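Local coordinates for iron-regulated outer membrane protein (Neisseria meningitidis, PDB 4B7O), which probably takes up iron across the meningococcal outer membrane as a TonB-dependent transporter, a beta-barrel closed from inside by a plug domain, at residues 129-134 and 513-518; 79-84 and 708-713; 590-595 and 609-614. One frame throughout, in Å; residues are numbered along the deposited sequence.

Contact 1 (129-134 and 513-518); sequences QILYHQ and LYDALQ
The carboxylate of D515 reaches between Q129 and Y132, turning OD1 to the Q129 amide and OD2 to the backbone N and ring edge of Y132. OD2 receives the backbone N of Y132 at 2.8 Å, a weak bond, its N-H...O angle only 125°. The same oxygen lies in the plane of the Y132 ring, at its edge, with CD1 3.1 Å from OD2, so a partly negative oxygen faces an aromatic C-H rather than the electron-rich face. The Y132 ring stands at this oxygen because its CG sits between the backbone N and the carbonyl carbon, chi1 70°. The NE2 of Q129 is 2.9 Å from OD1 of D515; amide and carboxylate planes are steeply turned, 75° apart. NE2 has a weak hydrogen bond to E630 OE1. An aspartate suits this place, since its short chain sets one oxygen at the backbone N of Y132 and the other beside the Q129 amide.

Next to the carboxylate along the chain the backbones themselves are joined. Residues 516-518 form a 3-10 segment whose first two N-H groups point across: A516 N gives a straight bond to Q129 O, and L517 N another to I130 O at 3.1 Å, each donor lying in the carbonyl plane. The small CB of A516 lets the chains approach this closely. L131, which opens a type I beta turn ending at Q134, runs at about a right angle to Q518, its CD1 packing 3.8 Å from CG of the glutamine.

Segment 129-134 belongs to the plug loop between strands 118-121 and 144-150; the loop holding 513-518 follows barrel strand 498-509. Together they lie against the barrel wall: I130 touches strand 323-339, L517 reaches that strand and strand 355-373, and A516 rests on strands 355-373 and 376-391.

Contact 2 (79-84 and 708-713); sequences ESTATD and NLSVNN
Both polar atoms of the N708 amide are engaged, and its ND2 meets a water that links it to S80. The water accepts from ND2 at 2.8 Å and donates to S80 O at 2.8 Å, while ND2 also donates to D78 O. The carbonyl end, OD1, takes a hydrogen bond from N696, so the two ends of the amide hold its rotation from different sides. E79 O lies 3.0 Å from OD1 of N708, which is not a bond, since both accept; the approach is tolerated while OD1 takes its hydrogen from N696. Asparagine suits the position by offering a donor and an acceptor on one short chain; its CG stands anti to the carbonyl carbon (chi1 -50°), which carries the amide to E79 and S80.

Beside it T81 directs its CB toward the strand. An ST turn, S80 OG accepting from A82 N at 3.1 Å, helps shape the loop. E79 sends its carboxylate elsewhere, to salt bridges with K698 and R646, and T81 O receives R738. A plug loop held to the inner wall of a barrel by polar groups and water, as here against strand 705-712, is typical of TonB-dependent transporters.

Contact 3 (590-595 and 609-614); sequences HGYELG and VSHSKP
Y592 and H611 face each other as a hydrogen-bonded pair in the closely knit middle of this antiparallel hairpin, with Y592 N 3.0 Å from H611 O and H611 N 3.1 Å from Y592 O. L594 and V609 form the next such pair. Across the first pair the face of the tyrosine ring lies against CB of H611, an off-centre CH-pi contact 4.2 Å from the ring centroid, with its OH at the edge of the imidazole; chi1 of Y592, 60°, swings the ring that way. L594 and V609 lie side by side, pointing the same way; the branched valine offers CG1 to the leucine CB at 3.9 Å.

Toward H590 the pairing slackens. K613 N makes a weak bond to H590 O, its angle 121°, and another to N589 OD1. K613 is exposed, and its aliphatic CD lies 3.4 Å from NE2 of H590. G591 fits here because a side chain would collide with H611 O.

Opposite, a water lies 2.7 Å from E593 OE1 and is hydrogen-bonded to S610 OG. E593 OE2 forms salt bridges to K151 and R110, which probably favour its charged form. With these plug residues as partners, and S610 touching P93 and S94, the polar E593/S610 face looks into the barrel at the plug.

From the N terminus the chain first lays down 79-84, one side of contact 2, whose partner 708-713 comes only near the C terminus; this contact therefore closes a loop of more than 600 residues. Nested in it, contact 1 joins 129-134 to 513-518, and contact 3, in series with contact 1 and also nested in contact 2, then closes a short loop within a long hairpin. Contacts 1 and 2 both tie the plug to the barrel region, whereas contact 3 pairs two neighbouring barrel strands. None of the three touches another; the nearest atoms of contacts 1 and 2 are about 14 Å apart. These two contacts join plug and barrel at well-separated places, their centres 32 Å apart.

Contact 1 (129-134 and 513-518)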
loop_
_atom_site.group_PDB
_atom_site.type_symbol
_atom_site.label_atom_id
_atom_site.label_comp_id
_atom_site.label_asym_id
_atom_site.label_seq_id
_atom_site.Cartn_x
_atom_site.Cartn_y
_atom_site.Cartn_z
ATOM N N GLN A 129 -6.508 -9.416 -4.803
ATOM C CA GLN A 129 -6.573 -9.593 -3.382
ATOM C C GLN A 129 -7.011 -11.015 -2.976
ATOM O O GLN A 129 -7.562 -11.757 -3.782
ATOM C CB GLN A 129 -7.539 -8.576 -2.840
ATOM C CG GLN A 129 -8.971 -8.917 -3.134
ATOM C CD GLN A 129 -9.892 -7.898 -2.562
ATOM O OE1 GLN A 129 -9.605 -7.294 -1.532
ATOM N NE2 GLN A 129 -10.985 -7.659 -3.243
ATOM N N ILE A 130 -6.756 -11.362 -1.718
ATOM C CA ILE A 130 -7.336 -12.531 -1.047
ATOM C C ILE A 130 -8.873 -12.484 -0.770
ATOM O O ILE A 130 -9.574 -13.365 -1.187
ATOM C CB ILE A 130 -6.524 -12.855 0.230
ATOM C CG1 ILE A 130 -5.088 -13.215 -0.186
ATOM C CG2 ILE A 130 -7.157 -14.020 1.005
ATOM C CD1 ILE A 130 -4.125 -13.133 0.959
ATOM N N LEU A 131 -9.401 -11.498 -0.058
ATOM C CA LEU A 131 -10.851 -11.437 0.220
ATOM C C LEU A 131 -11.209 -10.063 0.713
ATOM O O LEU A 131 -10.410 -9.400 1.366
ATOM C CB LEU A 131 -11.283 -12.459 1.268
ATOM C CG LEU A 131 -12.749 -12.758 1.692
ATOM C CD1 LEU A 131 -13.413 -13.719 0.724
ATOM C CD2 LEU A 131 -12.798 -13.342 3.102
ATOM N N TYR A 132 -12.434 -9.640 0.445
ATOM C CA TYR A 132 -12.740 -8.224 0.578
ATOM C C TYR A 132 -12.879 -7.851 2.046
ATOM O O TYR A 132 -12.928 -6.653 2.391
ATOM C CB TYR A 132 -13.967 -7.796 -0.294
ATOM C CG TYR A 132 -15.268 -8.349 0.215
ATOM C CD1 TYR A 132 -15.681 -9.673 -0.107
ATOM C CD2 TYR A 132 -16.068 -7.595 1.076
ATOM C CE1 TYR A 132 -16.868 -10.192 0.395
ATOM C CE2 TYR A 132 -17.265 -8.104 1.575
ATOM C CZ TYR A 132 -17.658 -9.394 1.234
ATOM O OH TYR A 132 -18.821 -9.880 1.780
ATOM N N HIS A 133 -12.941 -8.876 2.905
ATOM C CA HIS A 133 -13.071 -8.700 4.366
ATOM C C HIS A 133 -11.756 -8.449 5.052
ATOM O O HIS A 133 -11.665 -8.487 6.273
ATOM C CB HIS A 133 -13.742 -9.927 4.978
ATOM C CG HIS A 133 -15.235 -9.932 4.828
ATOM N ND1 HIS A 133 -16.016 -9.063 5.466
ATOM C CD2 HIS A 133 -16.080 -10.739 4.072
ATOM C CE1 HIS A 133 -17.312 -9.283 5.141
ATOM N NE2 HIS A 133 -17.353 -10.306 4.291
ATOM N N GLN A 134 -10.715 -8.222 4.274
ATOM C CA GLN A 134 -9.410 -7.926 4.793
ATOM C C GLN A 134 -8.676 -7.026 3.815
ATOM O O GLN A 134 -9.033 -6.957 2.617
ATOM C CB GLN A 134 -8.650 -9.215 4.993
ATOM C CG GLN A 134 -8.232 -9.942 3.731
ATOM C CD GLN A 134 -7.716 -11.328 4.091
ATOM O OE1 GLN A 134 -8.437 -12.122 4.702
ATOM N NE2 GLN A 134 -6.468 -11.608 3.781
ATOM N N LEU A 513 -9.238 -9.045 -10.811
ATOM C CA LEU A 513 -9.821 -10.393 -10.645
ATOM C C LEU A 513 -10.554 -10.469 -9.314
ATOM O O LEU A 513 -10.191 -9.813 -8.354
ATOM C CB LEU A 513 -8.724 -11.443 -10.704
ATOM C CG LEU A 513 -7.799 -11.369 -11.928
ATOM C CD1 LEU A 513 -6.474 -12.081 -11.722
ATOM C CD2 LEU A 513 -8.465 -11.894 -13.199
ATOM N N TYR A 514 -11.623 -11.238 -9.273
ATOM C CA TYR A 514 -12.441 -11.418 -8.036
ATOM C C TYR A 514 -11.617 -12.025 -6.880
ATOM O O TYR A 514 -10.496 -12.522 -7.099
ATOM C CB TYR A 514 -13.655 -12.309 -8.389
ATOM C CG TYR A 514 -14.834 -12.318 -7.440
ATOM C CD1 TYR A 514 -15.658 -11.187 -7.273
ATOM C CD2 TYR A 514 -15.170 -13.499 -6.735
ATOM C CE1 TYR A 514 -16.767 -11.224 -6.411
ATOM C CE2 TYR A 514 -16.251 -13.527 -5.876
ATOM C CZ TYR A 514 -17.043 -12.421 -5.712
ATOM O OH TYR A 514 -18.113 -12.543 -4.837
ATOM N N ASP A 515 -12.125 -11.961 -5.661
ATOM C CA ASP A 515 -11.312 -12.406 -4.483
ATOM C C ASP A 515 -10.730 -13.779 -4.705
ATOM O O ASP A 515 -11.436 -14.712 -5.140
ATOM C CB ASP A 515 -12.175 -12.455 -3.227
ATOM C CG ASP A 515 -12.732 -11.106 -2.859
ATOM O OD1 ASP A 515 -12.456 -10.166 -3.657
ATOM O OD2 ASP A 515 -13.425 -10.990 -1.798
ATOM N N ALA A 516 -9.446 -13.909 -4.441
ATOM C CA ALA A 516 -8.736 -15.165 -4.681
ATOM C C ALA A 516 -9.390 -16.307 -3.915
ATOM O O ALA A 516 -9.520 -17.410 -4.441
ATOM C CB ALA A 516 -7.243 -15.066 -4.267
ATOM N N LEU A 517 -9.763 -16.029 -2.666
ATOM C CA LEU A 517 -10.285 -17.038 -1.773
ATOM C C LEU A 517 -11.675 -17.541 -2.185
ATOM O O LEU A 517 -12.187 -18.489 -1.606
ATOM C CB LEU A 517 -10.308 -16.531 -0.336
ATOM C CG LEU A 517 -10.656 -17.666 0.630
ATOM C CD1 LEU A 517 -9.759 -18.909 0.513
ATOM C CD2 LEU A 517 -10.688 -17.090 2.034
ATOM N N GLN A 518 -12.260 -16.950 -3.218
ATOM C CA GLN A 518 -13.591 -17.369 -3.623
ATOM C C GLN A 518 -13.548 -17.851 -5.014
ATOM O O GLN A 518 -14.567 -18.223 -5.564
ATOM C CB GLN A 518 -14.590 -16.233 -3.517
ATOM C CG GLN A 518 -14.800 -15.738 -2.118
ATOM C CD GLN A 518 -16.215 -15.172 -1.969
ATOM O OE1 GLN A 518 -17.209 -15.914 -1.818
ATOM N NE2 GLN A 518 -16.319 -13.857 -2.018
#

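Contact 2 (79-84 and 708-713)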
loop_
_atom_site.group_PDB
_atom_site.type_symbol
_atom_site.label_atom_id
_atom_site.label_comp_id
_atom_site.label_asym_id
_atom_site.label_seq_id
_atom_site.Cartn_x
_atom_site.Cartn_y
_atom_site.Cartn_z
ATOM N N GLU A 79 15.562 5.246 14.557
ATOM C CA GLU A 79 15.323 6.102 15.724
ATOM C C GLU A 79 13.932 5.950 16.205
ATOM O O GLU A 79 13.533 6.609 17.111
ATOM C CB GLU A 79 15.590 7.580 15.367
ATOM C CG GLU A 79 17.035 7.781 14.910
ATOM C CD GLU A 79 17.359 9.240 14.671
ATOM O OE1 GLU A 79 16.612 10.086 15.196
ATOM O OE2 GLU A 79 18.351 9.559 13.970
ATOM N N SER A 80 13.157 5.114 15.554
ATOM C CA SER A 80 11.742 4.991 15.869
ATOM C C SER A 80 11.431 3.635 16.513
ATOM O O SER A 80 12.189 2.655 16.437
ATOM C CB SER A 80 10.950 5.146 14.577
ATOM O OG SER A 80 9.615 4.680 14.666
ATOM N N THR A 81 10.275 3.560 17.113
ATOM C CA THR A 81 9.908 2.378 17.833
ATOM C C THR A 81 8.873 1.532 17.038
ATOM O O THR A 81 8.542 0.402 17.398
ATOM C CB THR A 81 9.452 2.860 19.161
ATOM O OG1 THR A 81 9.930 1.966 20.156
ATOM C CG2 THR A 81 7.984 3.081 19.194
ATOM N N ALA A 82 8.444 2.078 15.906
ATOM C CA ALA A 82 7.406 1.525 15.081
ATOM C C ALA A 82 7.820 0.203 14.397
ATOM O O ALA A 82 8.997 0.009 14.020
ATOM C CB ALA A 82 6.998 2.566 14.066
ATOM N N THR A 83 6.871 -0.742 14.299
ATOM C CA THR A 83 7.179 -1.999 13.615
ATOM C C THR A 83 6.185 -2.291 12.527
ATOM O O THR A 83 6.299 -3.323 11.911
ATOM C CB THR A 83 7.152 -3.198 14.564
ATOM O OG1 THR A 83 5.823 -3.308 15.099
ATOM C CG2 THR A 83 8.164 -3.003 15.694
ATOM N N ASP A 84 5.209 -1.409 12.282
ATOM C CA ASP A 84 4.457 -1.459 11.032
ATOM C C ASP A 84 4.401 -0.107 10.328
ATOM O O ASP A 84 4.748 0.913 10.927
ATOM C CB ASP A 84 3.021 -2.015 11.238
ATOM C CG ASP A 84 2.164 -1.173 12.209
ATOM O OD1 ASP A 84 2.484 -0.009 12.560
ATOM O OD2 ASP A 84 1.119 -1.689 12.650
ATOM N N ASN A 708 15.581 3.328 21.784
ATOM C CA ASN A 708 14.387 4.133 21.638
ATOM C C ASN A 708 13.338 3.770 22.600
ATOM O O ASN A 708 13.175 2.588 22.946
ATOM C CB ASN A 708 13.809 4.020 20.250
ATOM C CG ASN A 708 14.836 4.238 19.198
ATOM O OD1 ASN A 708 15.419 5.298 19.116
ATOM N ND2 ASN A 708 15.057 3.223 18.378
ATOM N N LEU A 709 12.605 4.790 22.999
ATOM C CA LEU A 709 11.535 4.620 23.925
ATOM C C LEU A 709 10.385 5.456 23.501
ATOM O O LEU A 709 10.547 6.633 23.205
ATOM C CB LEU A 709 12.001 5.075 25.294
ATOM C CG LEU A 709 11.092 5.176 26.514
ATOM C CD1 LEU A 709 10.095 4.055 26.705
ATOM C CD2 LEU A 709 12.026 5.208 27.723
ATOM N N SER A 710 9.208 4.882 23.482
ATOM C CA SER A 710 8.104 5.730 23.147
ATOM C C SER A 710 6.906 5.324 23.965
ATOM O O SER A 710 6.854 4.210 24.467
ATOM C CB SER A 710 7.810 5.661 21.638
ATOM O OG SER A 710 7.523 4.327 21.292
ATOM N N VAL A 711 5.981 6.259 24.124
ATOM C CA VAL A 711 4.654 5.991 24.655
ATOM C C VAL A 711 3.695 6.533 23.617
ATOM O O VAL A 711 3.579 7.726 23.502
ATOM C CB VAL A 711 4.385 6.668 26.048
ATOM C CG1 VAL A 711 2.982 6.358 26.551
ATOM C CG2 VAL A 711 5.358 6.187 27.096
ATOM N N ASN A 712 3.056 5.636 22.871
ATOM C CA ASN A 712 2.005 5.938 21.912
ATOM C C ASN A 712 0.622 6.005 22.527
ATOM O O ASN A 712 0.266 5.231 23.457
ATOM C CB ASN A 712 1.969 4.840 20.889
ATOM C CG ASN A 712 3.069 4.960 19.871
ATOM O OD1 ASN A 712 3.911 5.838 19.941
ATOM N ND2 ASN A 712 3.044 4.091 18.885
ATOM N N ASN A 713 -0.197 6.882 21.979
ATOM C CA ASN A 713 -1.536 7.050 22.477
ATOM C C ASN A 713 -1.470 7.207 24.025
ATOM O O ASN A 713 -1.925 6.356 24.781
ATOM C CB ASN A 713 -2.440 5.885 22.025
ATOM C CG ASN A 713 -3.897 6.168 22.344
ATOM O OD1 ASN A 713 -4.192 7.233 22.897
ATOM N ND2 ASN A 713 -4.810 5.279 21.966
HETATM O O HOH W 1 13.514 0.864 18.167
#

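Contact 3 (590-595 and 609-614)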
loop_
_atom_site.group_PDB
_atom_site.type_symbol
_atom_site.label_atom_id
_atom_site.label_comp_id
_atom_site.label_asym_id
_atom_site.label_seq_id
_atom_site.Cartn_x
_atom_site.Cartn_y
_atom_site.Cartn_z
ATOM N N HIS A 590 -11.676 15.312 -4.826
ATOM C CA HIS A 590 -10.883 16.538 -4.811
ATOM C C HIS A 590 -10.461 16.886 -3.439
ATOM O O HIS A 590 -10.939 16.325 -2.479
ATOM C CB HIS A 590 -11.673 17.664 -5.418
ATOM C CG HIS A 590 -12.910 18.066 -4.638
ATOM N ND1 HIS A 590 -12.873 18.990 -3.644
ATOM C CD2 HIS A 590 -14.268 17.772 -4.850
ATOM C CE1 HIS A 590 -14.138 19.234 -3.196
ATOM N NE2 HIS A 590 -14.987 18.474 -3.928
ATOM N N GLY A 591 -9.560 17.817 -3.292
ATOM C CA GLY A 591 -9.078 18.071 -1.925
ATOM C C GLY A 591 -7.736 18.698 -1.888
ATOM O O GLY A 591 -7.213 19.132 -2.938
ATOM N N TYR A 592 -7.152 18.764 -0.689
ATOM C CA TYR A 592 -5.887 19.461 -0.563
ATOM C C TYR A 592 -5.095 18.900 0.574
ATOM O O TYR A 592 -5.643 18.171 1.426
ATOM C CB TYR A 592 -6.162 20.974 -0.290
ATOM C CG TYR A 592 -6.943 21.190 0.974
ATOM C CD1 TYR A 592 -6.289 21.168 2.220
ATOM C CD2 TYR A 592 -8.322 21.343 0.952
ATOM C CE1 TYR A 592 -6.968 21.330 3.409
ATOM C CE2 TYR A 592 -9.027 21.546 2.153
ATOM C CZ TYR A 592 -8.326 21.512 3.361
ATOM O OH TYR A 592 -8.993 21.667 4.528
ATOM N N GLU A 593 -3.823 19.291 0.608
ATOM C CA GLU A 593 -2.947 18.982 1.712
ATOM C C GLU A 593 -1.881 20.099 1.832
ATOM O O GLU A 593 -1.456 20.654 0.833
ATOM C CB GLU A 593 -2.277 17.627 1.509
ATOM C CG GLU A 593 -1.901 17.387 0.082
ATOM C CD GLU A 593 -2.165 15.965 -0.428
ATOM O OE1 GLU A 593 -3.320 15.445 -0.413
ATOM O OE2 GLU A 593 -1.186 15.379 -0.917
ATOM N N LEU A 594 -1.518 20.443 3.058
ATOM C CA LEU A 594 -0.535 21.431 3.314
ATOM C C LEU A 594 0.358 20.813 4.325
ATOM O O LEU A 594 -0.108 20.075 5.191
ATOM C CB LEU A 594 -1.159 22.697 3.928
ATOM C CG LEU A 594 -2.128 23.483 3.041
ATOM C CD1 LEU A 594 -3.257 24.169 3.785
ATOM C CD2 LEU A 594 -1.435 24.520 2.196
ATOM N N GLY A 595 1.636 21.152 4.248
ATOM C CA GLY A 595 2.615 20.707 5.214
ATOM C C GLY A 595 3.563 21.861 5.399
ATOM O O GLY A 595 3.820 22.581 4.449
ATOM N N VAL A 609 -1.969 18.860 7.232
ATOM C CA VAL A 609 -3.386 18.789 7.177
ATOM C C VAL A 609 -3.815 18.276 5.816
ATOM O O VAL A 609 -3.190 18.551 4.768
ATOM C CB VAL A 609 -4.055 20.163 7.510
ATOM C CG1 VAL A 609 -3.539 21.294 6.631
ATOM C CG2 VAL A 609 -5.592 20.076 7.418
ATOM N N SER A 610 -4.883 17.500 5.816
ATOM C CA SER A 610 -5.310 16.868 4.610
ATOM C C SER A 610 -6.777 16.633 4.685
ATOM O O SER A 610 -7.311 16.372 5.763
ATOM C CB SER A 610 -4.631 15.517 4.499
ATOM O OG SER A 610 -4.818 15.036 3.200
ATOM N N HIS A 611 -7.437 16.695 3.544
ATOM C CA HIS A 611 -8.876 16.618 3.507
ATOM C C HIS A 611 -9.182 16.314 2.075
ATOM O O HIS A 611 -8.642 16.959 1.166
ATOM C CB HIS A 611 -9.526 17.969 3.934
ATOM C CG HIS A 611 -10.969 17.849 4.399
ATOM N ND1 HIS A 611 -11.589 16.643 4.596
ATOM C CD2 HIS A 611 -11.902 18.828 4.758
ATOM C CE1 HIS A 611 -12.847 16.844 5.015
ATOM N NE2 HIS A 611 -13.051 18.177 5.123
ATOM N N SER A 612 -10.040 15.326 1.868
ATOM C CA SER A 612 -10.385 14.870 0.563
ATOM C C SER A 612 -11.878 14.505 0.555
ATOM O O SER A 612 -12.521 14.538 1.599
ATOM C CB SER A 612 -9.462 13.720 0.146
ATOM O OG SER A 612 -9.697 12.545 0.892
ATOM N N LYS A 613 -12.453 14.269 -0.627
ATOM C CA LYS A 613 -13.900 14.057 -0.762
ATOM C C LYS A 613 -14.256 13.004 -1.819
ATOM O O LYS A 613 -14.825 13.343 -2.815
ATOM C CB LYS A 613 -14.558 15.370 -1.112
ATOM C CG LYS A 613 -16.010 15.466 -0.773
ATOM C CD LYS A 613 -16.625 16.515 -1.682
ATOM C CE LYS A 613 -17.652 17.380 -0.958
ATOM N NZ LYS A 613 -18.968 16.716 -1.096
ATOM N N PRO A 614 -13.914 11.718 -1.585
ATOM C CA PRO A 614 -14.081 10.678 -2.577
ATOM C C PRO A 614 -15.529 10.287 -2.705
ATOM O O PRO A 614 -16.173 10.023 -1.716
ATOM C CB PRO A 614 -13.269 9.529 -2.029
ATOM C CG PRO A 614 -13.306 9.731 -0.564
ATOM C CD PRO A 614 -13.330 11.208 -0.349
HETATM O O HOH W 2 -5.940 15.244 0.352
#